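Nitrate/nitrite sensor protein narX (Escherichia coli K12, PDB 3EZI) senses nitrate and nitrite in the periplasm through the helical domain described here and signals to the response regulators NarL and NarP, probably by phosphorylation. Local coordinates at residues Glu44-Arg47 against Ala48-Asp52; Asp63-Arg66 against Asn67-Pro71; Glu35-Gln38 against Thr39-Ala43; Gln88-Ala91 against Gly92-Leu96. All coordinates share one frame; numbering follows the deposited sequence.

The four contacts are local turns of an antiparallel four-helix bundle, the periplasmic sensor domain of NarX. Contacts 2 and 4 lie on the successive helices 55-75 and 82-99, contacts 3 and 1 on helices 30-40 and 43-52, separated by a short break. Each has a buried and an exposed flank. Buried residues meet between contacts: Met36 of contact 3 touches Trp65 of contact 2 and Phe89 of contact 4, while Leu45 of contact 1 reaches Leu96 of contact 4. A Glu37-Arg66 salt bridge joins contacts 3 and 2. Their character differs: contact 1 carries clustered charged side chains, contact 2 a helix defect beside aromatic rings, contact 3 a helix end and a cap, and contact 4 regular helix.

Contact 1. Residues Glu44-Arg47 against Ala48-Asp52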
loop_
_atom_site.group_PDB
_atom_site.type_symbol
_atom_site.label_atom_id
_atom_site.label_comp_id
_atom_site.label_asym_id
_atom_site.label_seq_id
_atom_site.Cartn_x
_atom_site.Cartn_y
_atom_site.Cartn_z
ATOM N N GLU A 44 5.706 -7.756 10.374
ATOM C CA GLU A 44 6.166 -8.824 9.479
ATOM C C GLU A 44 6.588 -8.302 8.104
ATOM O O GLU A 44 7.579 -8.772 7.508
ATOM C CB GLU A 44 5.064 -9.875 9.332
ATOM C CG GLU A 44 5.445 -11.089 8.439
ATOM C CD GLU A 44 6.730 -11.832 8.875
ATOM O OE1 GLU A 44 7.109 -11.814 10.069
ATOM O OE2 GLU A 44 7.364 -12.472 7.996
ATOM N N LEU A 45 5.845 -7.341 7.570
ATOM C CA LEU A 45 6.231 -6.808 6.293
ATOM C C LEU A 45 7.651 -6.299 6.460
ATOM O O LEU A 45 8.520 -6.541 5.614
ATOM C CB LEU A 45 5.284 -5.680 5.887
ATOM C CG LEU A 45 5.206 -5.222 4.445
ATOM C CD1 LEU A 45 5.281 -6.387 3.414
ATOM C CD2 LEU A 45 3.911 -4.469 4.306
ATOM N N THR A 46 7.895 -5.629 7.585
ATOM C CA THR A 46 9.206 -5.086 7.870
ATOM C C THR A 46 10.304 -6.141 8.059
ATOM O O THR A 46 11.409 -6.016 7.497
ATOM C CB THR A 46 9.159 -4.181 9.111
ATOM O OG1 THR A 46 8.140 -3.186 8.933
ATOM C CG2 THR A 46 10.511 -3.504 9.321
ATOM N N ARG A 47 10.020 -7.171 8.847
ATOM C CA ARG A 47 11.025 -8.195 9.065
ATOM C C ARG A 47 11.347 -8.874 7.739
ATOM O O ARG A 47 12.520 -9.095 7.423
ATOM C CB ARG A 47 10.568 -9.237 10.079
ATOM C CG ARG A 47 10.627 -8.773 11.548
ATOM C CD ARG A 47 10.326 -9.932 12.497
ATOM N NE ARG A 47 8.982 -10.489 12.312
ATOM C CZ ARG A 47 7.919 -10.168 13.053
ATOM N NH1 ARG A 47 8.029 -9.294 14.034
ATOM N NH2 ARG A 47 6.748 -10.730 12.802
ATOM N N ALA A 48 10.325 -9.184 6.952
ATOM C CA ALA A 48 10.588 -9.825 5.655
ATOM C C ALA A 48 11.414 -8.934 4.726
ATOM O O ALA A 48 12.305 -9.421 3.973
ATOM C CB ALA A 48 9.225 -10.217 4.979
ATOM N N ALA A 49 11.152 -7.627 4.750
ATOM C CA ALA A 49 11.883 -6.724 3.865
ATOM C C ALA A 49 13.331 -6.729 4.327
ATOM O O ALA A 49 14.253 -6.758 3.508
ATOM C CB ALA A 49 11.288 -5.281 3.924
ATOM N N GLU A 50 13.527 -6.704 5.644
ATOM C CA GLU A 50 14.871 -6.756 6.204
ATOM C C GLU A 50 15.660 -8.011 5.785
ATOM O O GLU A 50 16.817 -7.905 5.345
ATOM C CB GLU A 50 14.817 -6.690 7.742
ATOM C CG GLU A 50 15.033 -5.286 8.300
ATOM C CD GLU A 50 14.946 -5.221 9.825
ATOM O OE1 GLU A 50 15.496 -6.135 10.499
ATOM O OE2 GLU A 50 14.343 -4.253 10.347
ATOM N N ARG A 51 15.071 -9.194 5.927
ATOM C CA ARG A 51 15.824 -10.392 5.564
ATOM C C ARG A 51 16.123 -10.526 4.073
ATOM O O ARG A 51 17.134 -11.127 3.698
ATOM C CB ARG A 51 15.155 -11.664 6.104
ATOM C CG ARG A 51 13.683 -11.810 5.853
ATOM C CD ARG A 51 13.182 -13.147 6.416
ATOM N NE ARG A 51 11.725 -13.203 6.420
ATOM C CZ ARG A 51 10.961 -12.758 7.412
ATOM N NH1 ARG A 51 11.504 -12.230 8.504
ATOM N NH2 ARG A 51 9.648 -12.812 7.294
ATOM N N ASP A 52 15.257 -9.964 3.229
ATOM C CA ASP A 52 15.464 -10.000 1.786
ATOM C C ASP A 52 16.137 -8.772 1.148
ATOM O O ASP A 52 16.239 -8.699 -0.079
ATOM C CB ASP A 52 14.122 -10.308 1.093
ATOM C CG ASP A 52 13.596 -11.744 1.415
ATOM O OD1 ASP A 52 12.427 -12.069 1.087
ATOM O OD2 ASP A 52 14.349 -12.548 2.005
#
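Glu44 and Ala48 open a regular alpha-helical turn in helix 43-52, the short helix that continues one arm of the four-helix bundle. Ala48 N donates to Glu44 O at 2.8 Å, and the same i to i+4 pattern runs on through Ala49, Glu50 and Arg51. The side chain of Glu50 lies back over the preceding turn. Glu50 CB rests 3.3 Å from Arg47 O and its CG passes 3.8 Å from Thr46 O. The chain then runs on extended, and at the tip Glu50 OE2 comes within 4.0 Å of Thr46 CG2, a loose contact between a carboxylate and a methyl. Charge is concentrated on another flank. The Glu44 chain leaves with CG anti to its backbone N (chi1 -178°) and bends at chi2, bringing its carboxylate alongside Arg47. There Glu44 OE1 is gripped side-on by two nitrogens of one guanidinium: Arg47 NH2 at 3.0 Å on the anti lone pair, and Arg47 NE on the syn side, 32° out of the carboxylate plane. Glu44 OE2 points to Arg51 NH2 and appears to extend the salt-bridge network, but the separation is too short to trust and Arg51 has two conformers. On the buried flank, Leu45 packs on Leu12 and Leu58, and Ala48 on Ala5, joining this helix to helices 3-22 and 55-75. Thr46 OG1 turns back to a hydrogen bond with Ser42 O, one turn earlier.

Contact 2. Residues Asp63-Arg66 against Asn67-Pro71; sequences DYWR and NELIP
Tyr64 and Leu69 mark a pi-type turn in helix 55-75: Tyr64 O accepts both Glu68 N at 2.9 Å and Leu69 N at 3.0 Å, from opposite faces of the carbonyl plane. Ile70 N likewise reaches back five positions to Trp65 O, and with this spacing Ile70 lies against one face of the indole, the tight side. Trp65 CG is anti to the backbone N (chi1 -175°), which sends the indole beside Ile70; Ile70 CG1 sits over it, 3.8 Å from the centroid of the Trp65 five-membered ring in a CH-pi contact. Leu69 CD2 approaches Trp65 CD1 at 4.1 Å, and Met36 and Phe89 extend this packing into the core. Glu68 CB lies over a face of the Tyr64 ring, 4.2 Å from its centroid, and Glu68 OE1 comes 3.4 Å from Tyr64 CE1; the side chains cross at about a right angle, ring and carboxylate planes 65° apart, and the Tyr64 hydroxyl bonds to Asp85 O. Loose and exposed are Asp63 and Asn67, linked by Asn67 N to Asp63 O, with side chains 4.2 Å apart (Asp63 CB to Asn67 ND2). Pro71 has no N-H to continue the pattern; its CD rests 3.3 Å from Arg66 O.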
loop_
_atom_site.group_PDB
_atom_site.type_symbol
_atom_site.label_atom_id
_atom_site.label_comp_id
_atom_site.label_asym_id
_atom_site.label_seq_id
_atom_site.Cartn_x
_atom_site.Cartn_y
_atom_site.Cartn_z
ATOM N N ASP A 63 6.482 5.883 2.499
ATOM C CA ASP A 63 6.611 7.337 2.298
ATOM C C ASP A 63 5.624 7.820 1.238
ATOM O O ASP A 63 5.003 8.873 1.416
ATOM C CB ASP A 63 8.037 7.733 1.833
ATOM C CG ASP A 63 9.083 7.566 2.907
ATOM O OD1 ASP A 63 8.719 7.365 4.096
ATOM O OD2 ASP A 63 10.292 7.644 2.522
ATOM N N TYR A 64 5.495 7.072 0.130
ATOM C CA TYR A 64 4.557 7.459 -0.929
ATOM C C TYR A 64 3.119 7.404 -0.381
ATOM O O TYR A 64 2.298 8.309 -0.605
ATOM C CB TYR A 64 4.726 6.514 -2.131
ATOM C CG TYR A 64 3.795 6.815 -3.294
ATOM C CD1 TYR A 64 4.135 7.774 -4.242
ATOM C CD2 TYR A 64 2.598 6.126 -3.449
ATOM C CE1 TYR A 64 3.315 8.034 -5.325
ATOM C CE2 TYR A 64 1.762 6.382 -4.525
ATOM C CZ TYR A 64 2.137 7.338 -5.459
ATOM O OH TYR A 64 1.324 7.581 -6.552
ATOM N N TRP A 65 2.801 6.337 0.341
ATOM C CA TRP A 65 1.465 6.229 0.910
ATOM C C TRP A 65 1.116 7.473 1.765
ATOM O O TRP A 65 0.054 8.088 1.618
ATOM C CB TRP A 65 1.422 4.967 1.790
ATOM C CG TRP A 65 0.056 4.660 2.359
ATOM C CD1 TRP A 65 -1.001 4.052 1.710
ATOM C CD2 TRP A 65 -0.413 5.009 3.664
ATOM N NE1 TRP A 65 -2.107 4.014 2.553
ATOM C CE2 TRP A 65 -1.774 4.602 3.748
ATOM C CE3 TRP A 65 0.183 5.630 4.775
ATOM C CZ2 TRP A 65 -2.544 4.805 4.903
ATOM C CZ3 TRP A 65 -0.581 5.830 5.919
ATOM C CH2 TRP A 65 -1.934 5.423 5.972
ATOM N N ARG A 66 1.987 7.807 2.709
ATOM C CA ARG A 66 1.722 8.943 3.597
ATOM C C ARG A 66 1.810 10.343 2.978
ATOM O O ARG A 66 1.004 11.230 3.288
ATOM C CB ARG A 66 2.699 8.915 4.794
ATOM C CG ARG A 66 2.017 8.656 6.133
ATOM C CD ARG A 66 2.960 8.842 7.299
ATOM N NE ARG A 66 2.896 7.753 8.282
ATOM C CZ ARG A 66 1.835 7.444 9.016
ATOM N NH1 ARG A 66 0.712 8.125 8.905
ATOM N NH2 ARG A 66 1.923 6.440 9.874
ATOM N N ASN A 67 2.801 10.549 2.113
ATOM C CA ASN A 67 3.040 11.881 1.559
ATOM C C ASN A 67 2.417 12.205 0.227
ATOM O O ASN A 67 2.354 13.372 -0.163
ATOM C CB ASN A 67 4.549 12.106 1.465
ATOM C CG ASN A 67 5.254 11.875 2.784
ATOM O OD1 ASN A 67 4.645 11.977 3.842
ATOM N ND2 ASN A 67 6.542 11.582 2.723
ATOM N N GLU A 68 1.938 11.195 -0.498
ATOM C CA GLU A 68 1.368 11.458 -1.806
ATOM C C GLU A 68 -0.003 10.852 -2.042
ATOM O O GLU A 68 -0.950 11.522 -2.501
ATOM C CB GLU A 68 2.370 10.979 -2.902
ATOM C CG GLU A 68 3.641 11.886 -2.995
ATOM C CD GLU A 68 4.757 11.365 -3.926
ATOM O OE1 GLU A 68 4.515 11.205 -5.112
ATOM O OE2 GLU A 68 5.883 11.105 -3.451
ATOM N N LEU A 69 -0.123 9.562 -1.754
ATOM C CA LEU A 69 -1.378 8.847 -2.051
ATOM C C LEU A 69 -2.547 9.226 -1.137
ATOM O O LEU A 69 -3.622 9.600 -1.611
ATOM C CB LEU A 69 -1.153 7.320 -2.016
ATOM C CG LEU A 69 -2.415 6.501 -2.344
ATOM C CD1 LEU A 69 -2.847 6.769 -3.782
ATOM C CD2 LEU A 69 -2.133 5.021 -2.109
ATOM N N ILE A 70 -2.368 9.124 0.177
ATOM C CA ILE A 70 -3.469 9.509 1.038
ATOM C C ILE A 70 -3.845 11.012 0.846
ATOM O O ILE A 70 -5.055 11.349 0.778
ATOM C CB ILE A 70 -3.151 9.129 2.495
ATOM C CG1 ILE A 70 -3.136 7.590 2.626
ATOM C CG2 ILE A 70 -4.152 9.782 3.431
ATOM C CD1 ILE A 70 -4.555 6.919 2.479
ATOM N N PRO A 71 -2.853 11.926 0.767
ATOM C CA PRO A 71 -3.201 13.352 0.570
ATOM C C PRO A 71 -4.053 13.561 -0.700
ATOM O O PRO A 71 -5.057 14.295 -0.686
ATOM C CB PRO A 71 -1.844 14.035 0.485
ATOM C CG PRO A 71 -0.993 13.229 1.447
ATOM C CD PRO A 71 -1.436 11.779 1.190
#

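Contact 3. Residues Glu35-Gln38 against Thr39-Ala43; sequences EMEQ and TAFSA
From Glu35 to Ala40 the backbone is alpha-helical, but Phe41 leaves helical angles and Ser42 takes polyproline-II-like angles (psi 134°), so the segment is the C-terminal end of helix 30-40 and the N-cap of helix 43-52, a break within one arm of the four-helix bundle. The last helical bonds are Ala40 N to Met36 O at 2.9 Å and Phe41 N to Glu37 O at 3.1 Å; beyond them Ser42 N bonds to Thr39 O in a tighter turn. Thr39 turns its hydroxyl back along the helix, OG1 lying beside its own backbone N (chi1 -58°) and 3.0 Å from Glu35 O; the hydroxyl also has a weak bond with Gln15 NE2 of helix 3-22. Phe41 folds back on the preceding turn. The Phe41 CD2 edge meets Glu37 O at 3.2 Å with the oxygen in the ring plane, and the same CD2 touches Glu37 CG at 4.1 Å. The Glu37 chain, extended beyond CG, slants across the Phe41 side chain, its carboxylate plane 75° from the ring plane, and ends in salt bridges with Arg66 of helix 55-75 and with Lys34. Met36 is buried, packing against Leu19 of helix 3-22 and against Trp65, whereas Gln38 faces outward. At the far end Ser42 OG, anti to its own backbone N, caps the next helix through weak bonds from Glu44 N and Leu45 N.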
loop_
_atom_site.group_PDB
_atom_site.type_symbol
_atom_site.label_atom_id
_atom_site.label_comp_id
_atom_site.label_asym_id
_atom_site.label_seq_id
_atom_site.Cartn_x
_atom_site.Cartn_y
_atom_site.Cartn_z
ATOM N N GLU A 35 -7.078 1.020 8.770
ATOM C CA GLU A 35 -6.762 -0.370 8.480
ATOM C C GLU A 35 -5.567 -0.432 7.526
ATOM O O GLU A 35 -4.649 -1.240 7.709
ATOM C CB GLU A 35 -7.977 -1.029 7.831
ATOM C CG GLU A 35 -7.955 -2.538 7.783
ATOM C CD GLU A 35 -9.242 -3.085 7.190
ATOM O OE1 GLU A 35 -10.329 -2.629 7.619
ATOM O OE2 GLU A 35 -9.166 -3.958 6.301
ATOM N N MET A 36 -5.563 0.443 6.525
ATOM C CA MET A 36 -4.467 0.450 5.559
ATOM C C MET A 36 -3.144 0.868 6.222
ATOM O O MET A 36 -2.071 0.314 5.927
ATOM C CB MET A 36 -4.839 1.364 4.399
ATOM C CG MET A 36 -4.045 1.118 3.197
ATOM S SD MET A 36 -4.705 1.999 1.764
ATOM C CE MET A 36 -3.504 1.440 0.631
ATOM N N GLU A 37 -3.209 1.823 7.146
ATOM C CA GLU A 37 -1.988 2.238 7.860
ATOM C C GLU A 37 -1.395 1.076 8.711
ATOM O O GLU A 37 -0.154 0.835 8.740
ATOM C CB GLU A 37 -2.305 3.427 8.790
ATOM C CG GLU A 37 -1.083 3.952 9.514
ATOM C CD GLU A 37 -1.410 5.052 10.509
ATOM O OE1 GLU A 37 -0.473 5.783 10.896
ATOM O OE2 GLU A 37 -2.592 5.179 10.912
ATOM N N GLN A 38 -2.268 0.326 9.377
ATOM C CA GLN A 38 -1.802 -0.771 10.222
ATOM C C GLN A 38 -1.132 -1.856 9.388
ATOM O O GLN A 38 -0.200 -2.519 9.850
ATOM C CB GLN A 38 -2.978 -1.414 10.978
ATOM C CG GLN A 38 -3.841 -0.423 11.727
ATOM C CD GLN A 38 -3.376 -0.172 13.149
ATOM O OE1 GLN A 38 -2.213 0.129 13.388
ATOM N NE2 GLN A 38 -4.302 -0.271 14.102
ATOM N N THR A 39 -1.649 -2.038 8.175
ATOM C CA THR A 39 -1.134 -3.057 7.274
ATOM C C THR A 39 0.213 -2.605 6.691
ATOM O O THR A 39 1.182 -3.403 6.656
ATOM C CB THR A 39 -2.157 -3.334 6.123
ATOM O OG1 THR A 39 -3.433 -3.742 6.691
ATOM C CG2 THR A 39 -1.638 -4.505 5.249
ATOM N N ALA A 40 0.289 -1.338 6.282
ATOM C CA ALA A 40 1.527 -0.809 5.690
ATOM C C ALA A 40 2.716 -0.828 6.646
ATOM O O ALA A 40 3.842 -1.014 6.207
ATOM C CB ALA A 40 1.325 0.613 5.175
ATOM N N PHE A 41 2.468 -0.667 7.945
ATOM C CA PHE A 41 3.571 -0.679 8.909
ATOM C C PHE A 41 3.637 -1.957 9.723
ATOM O O PHE A 41 4.226 -2.005 10.814
ATOM C CB PHE A 41 3.506 0.574 9.823
ATOM C CG PHE A 41 3.702 1.869 9.080
ATOM C CD1 PHE A 41 4.983 2.410 8.923
ATOM C CD2 PHE A 41 2.618 2.513 8.491
ATOM C CE1 PHE A 41 5.187 3.561 8.191
ATOM C CE2 PHE A 41 2.787 3.681 7.739
ATOM C CZ PHE A 41 4.080 4.216 7.581
ATOM N N SER A 42 3.077 -3.022 9.152
ATOM C CA SER A 42 3.048 -4.340 9.755
ATOM C C SER A 42 4.483 -4.792 10.154
ATOM O O SER A 42 5.415 -4.662 9.339
ATOM C CB SER A 42 2.471 -5.335 8.721
ATOM O OG SER A 42 2.764 -6.695 9.090
ATOM N N ALA A 43 4.656 -5.320 11.360
ATOM C CA ALA A 43 5.991 -5.777 11.789
ATOM C C ALA A 43 6.564 -6.874 10.860
ATOM O O ALA A 43 7.763 -6.923 10.580
ATOM C CB ALA A 43 5.944 -6.292 13.225
#

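Contact 4. Residues Gln88-Ala91 against Gly92-Leu96; sequences QFVA and GLDQL. With IPA (isopropyl alcohol), chain E.
Gln88 and Gly92 begin a regular stretch of helix 82-99, Gly92 N donating to Gln88 O at 2.9 Å. The Gln88 side chain is extended beyond CG, and its OE1 accepts a 2.9 Å hydrogen bond from O2 of an isopropyl alcohol, probably from the crystallisation liquor, that lies close to Tyr64 as well. Phe89 follows on the buried side. Leu93 comes over one face of its ring, CG above it and CD1 3.8 Å from Phe89 CE2, the two side chains running askew to one another. Leu93 is placed there by a chi1 of -74°, which sets CG beside its own backbone N and 3.5 Å from Phe89 O. Val90, next, packs against Tyr17 of helix 3-22; its CG1 approaches Asp94 OD2 at 4.2 Å, and that carboxylate forms a salt bridge with Arg13 of helix 3-22. Ala91 faces outward, and Ala91 O receives Gln95 N at 3.0 Å, while the Gln95 amide goes on to Gln57 of helix 55-75. Apolar Phe89, Val90 and Leu93 inside, with polar ends reaching across to neighbouring helices, are the pattern of an amphipathic helix in an antiparallel four-helix bundle.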
loop_
_atom_site.group_PDB
_atom_site.type_symbol
_atom_site.label_atom_id
_atom_site.label_comp_id
_atom_site.label_asym_id
_atom_site.label_seq_id
_atom_site.Cartn_x
_atom_site.Cartn_y
_atom_site.Cartn_z
ATOM N N GLN A 88 0.095 3.569 -9.576
ATOM C CA GLN A 88 1.521 3.621 -9.307
ATOM C C GLN A 88 1.810 2.907 -7.967
ATOM O O GLN A 88 2.798 2.167 -7.851
ATOM C CB GLN A 88 2.024 5.067 -9.238
ATOM C CG GLN A 88 3.555 5.137 -8.963
ATOM C CD GLN A 88 4.147 6.561 -8.891
ATOM O OE1 GLN A 88 5.297 6.735 -8.470
ATOM N NE2 GLN A 88 3.386 7.568 -9.327
ATOM N N PHE A 89 0.959 3.123 -6.962
ATOM C CA PHE A 89 1.185 2.460 -5.665
ATOM C C PHE A 89 1.117 0.920 -5.836
ATOM O O PHE A 89 1.943 0.171 -5.292
ATOM C CB PHE A 89 0.119 2.911 -4.655
ATOM C CG PHE A 89 0.252 2.268 -3.297
ATOM C CD1 PHE A 89 1.323 2.565 -2.467
ATOM C CD2 PHE A 89 -0.771 1.439 -2.821
ATOM C CE1 PHE A 89 1.381 2.051 -1.154
ATOM C CE2 PHE A 89 -0.722 0.916 -1.514
ATOM C CZ PHE A 89 0.347 1.227 -0.695
ATOM N N VAL A 90 0.140 0.456 -6.585
ATOM C CA VAL A 90 -0.011 -0.994 -6.822
ATOM C C VAL A 90 1.216 -1.520 -7.604
ATOM O O VAL A 90 1.732 -2.610 -7.292
ATOM C CB VAL A 90 -1.356 -1.263 -7.586
ATOM C CG1 VAL A 90 -1.429 -2.700 -8.106
ATOM C CG2 VAL A 90 -2.544 -1.028 -6.635
ATOM N N ALA A 91 1.707 -0.753 -8.587
ATOM C CA ALA A 91 2.888 -1.182 -9.357
ATOM C C ALA A 91 4.095 -1.308 -8.429
ATOM O O ALA A 91 4.934 -2.216 -8.594
ATOM C CB ALA A 91 3.208 -0.160 -10.512
ATOM N N GLY A 92 4.186 -0.388 -7.459
ATOM C CA GLY A 92 5.263 -0.402 -6.477
ATOM C C GLY A 92 5.191 -1.660 -5.580
ATOM O O GLY A 92 6.208 -2.221 -5.200
ATOM N N LEU A 93 3.977 -2.065 -5.232
ATOM C CA LEU A 93 3.743 -3.277 -4.401
ATOM C C LEU A 93 4.138 -4.501 -5.225
ATOM O O LEU A 93 4.701 -5.461 -4.686
ATOM C CB LEU A 93 2.256 -3.369 -4.031
ATOM C CG LEU A 93 1.738 -2.398 -2.970
ATOM C CD1 LEU A 93 0.217 -2.523 -2.845
ATOM C CD2 LEU A 93 2.475 -2.705 -1.653
ATOM N N ASP A 94 3.809 -4.490 -6.519
ATOM C CA ASP A 94 4.180 -5.629 -7.385
ATOM C C ASP A 94 5.694 -5.728 -7.417
ATOM O O ASP A 94 6.231 -6.831 -7.419
ATOM C CB ASP A 94 3.672 -5.454 -8.839
ATOM C CG ASP A 94 2.186 -5.635 -8.958
ATOM O OD1 ASP A 94 1.598 -6.368 -8.134
ATOM O OD2 ASP A 94 1.579 -5.063 -9.890
ATOM N N GLN A 95 6.396 -4.605 -7.444
ATOM C CA GLN A 95 7.864 -4.665 -7.492
ATOM C C GLN A 95 8.411 -5.209 -6.155
ATOM O O GLN A 95 9.361 -6.006 -6.111
ATOM C CB GLN A 95 8.429 -3.265 -7.764
ATOM C CG GLN A 95 9.922 -3.214 -8.050
ATOM C CD GLN A 95 10.396 -1.791 -8.388
ATOM O OE1 GLN A 95 10.428 -0.904 -7.528
ATOM N NE2 GLN A 95 10.752 -1.568 -9.651
ATOM N N LEU A 96 7.830 -4.750 -5.046
ATOM C CA LEU A 96 8.263 -5.228 -3.727
ATOM C C LEU A 96 8.124 -6.783 -3.643
ATOM O O LEU A 96 9.050 -7.481 -3.222
ATOM C CB LEU A 96 7.420 -4.548 -2.619
ATOM C CG LEU A 96 7.728 -5.033 -1.195
ATOM C CD1 LEU A 96 9.055 -4.462 -0.746
ATOM C CD2 LEU A 96 6.586 -4.618 -0.245
HETATM C C1 IPA E . 7.649 5.916 -5.314
HETATM C C2 IPA E . 6.507 4.996 -5.611
HETATM C C3 IPA E . 6.972 3.981 -4.603
HETATM O O2 IPA E . 6.467 4.527 -6.986
#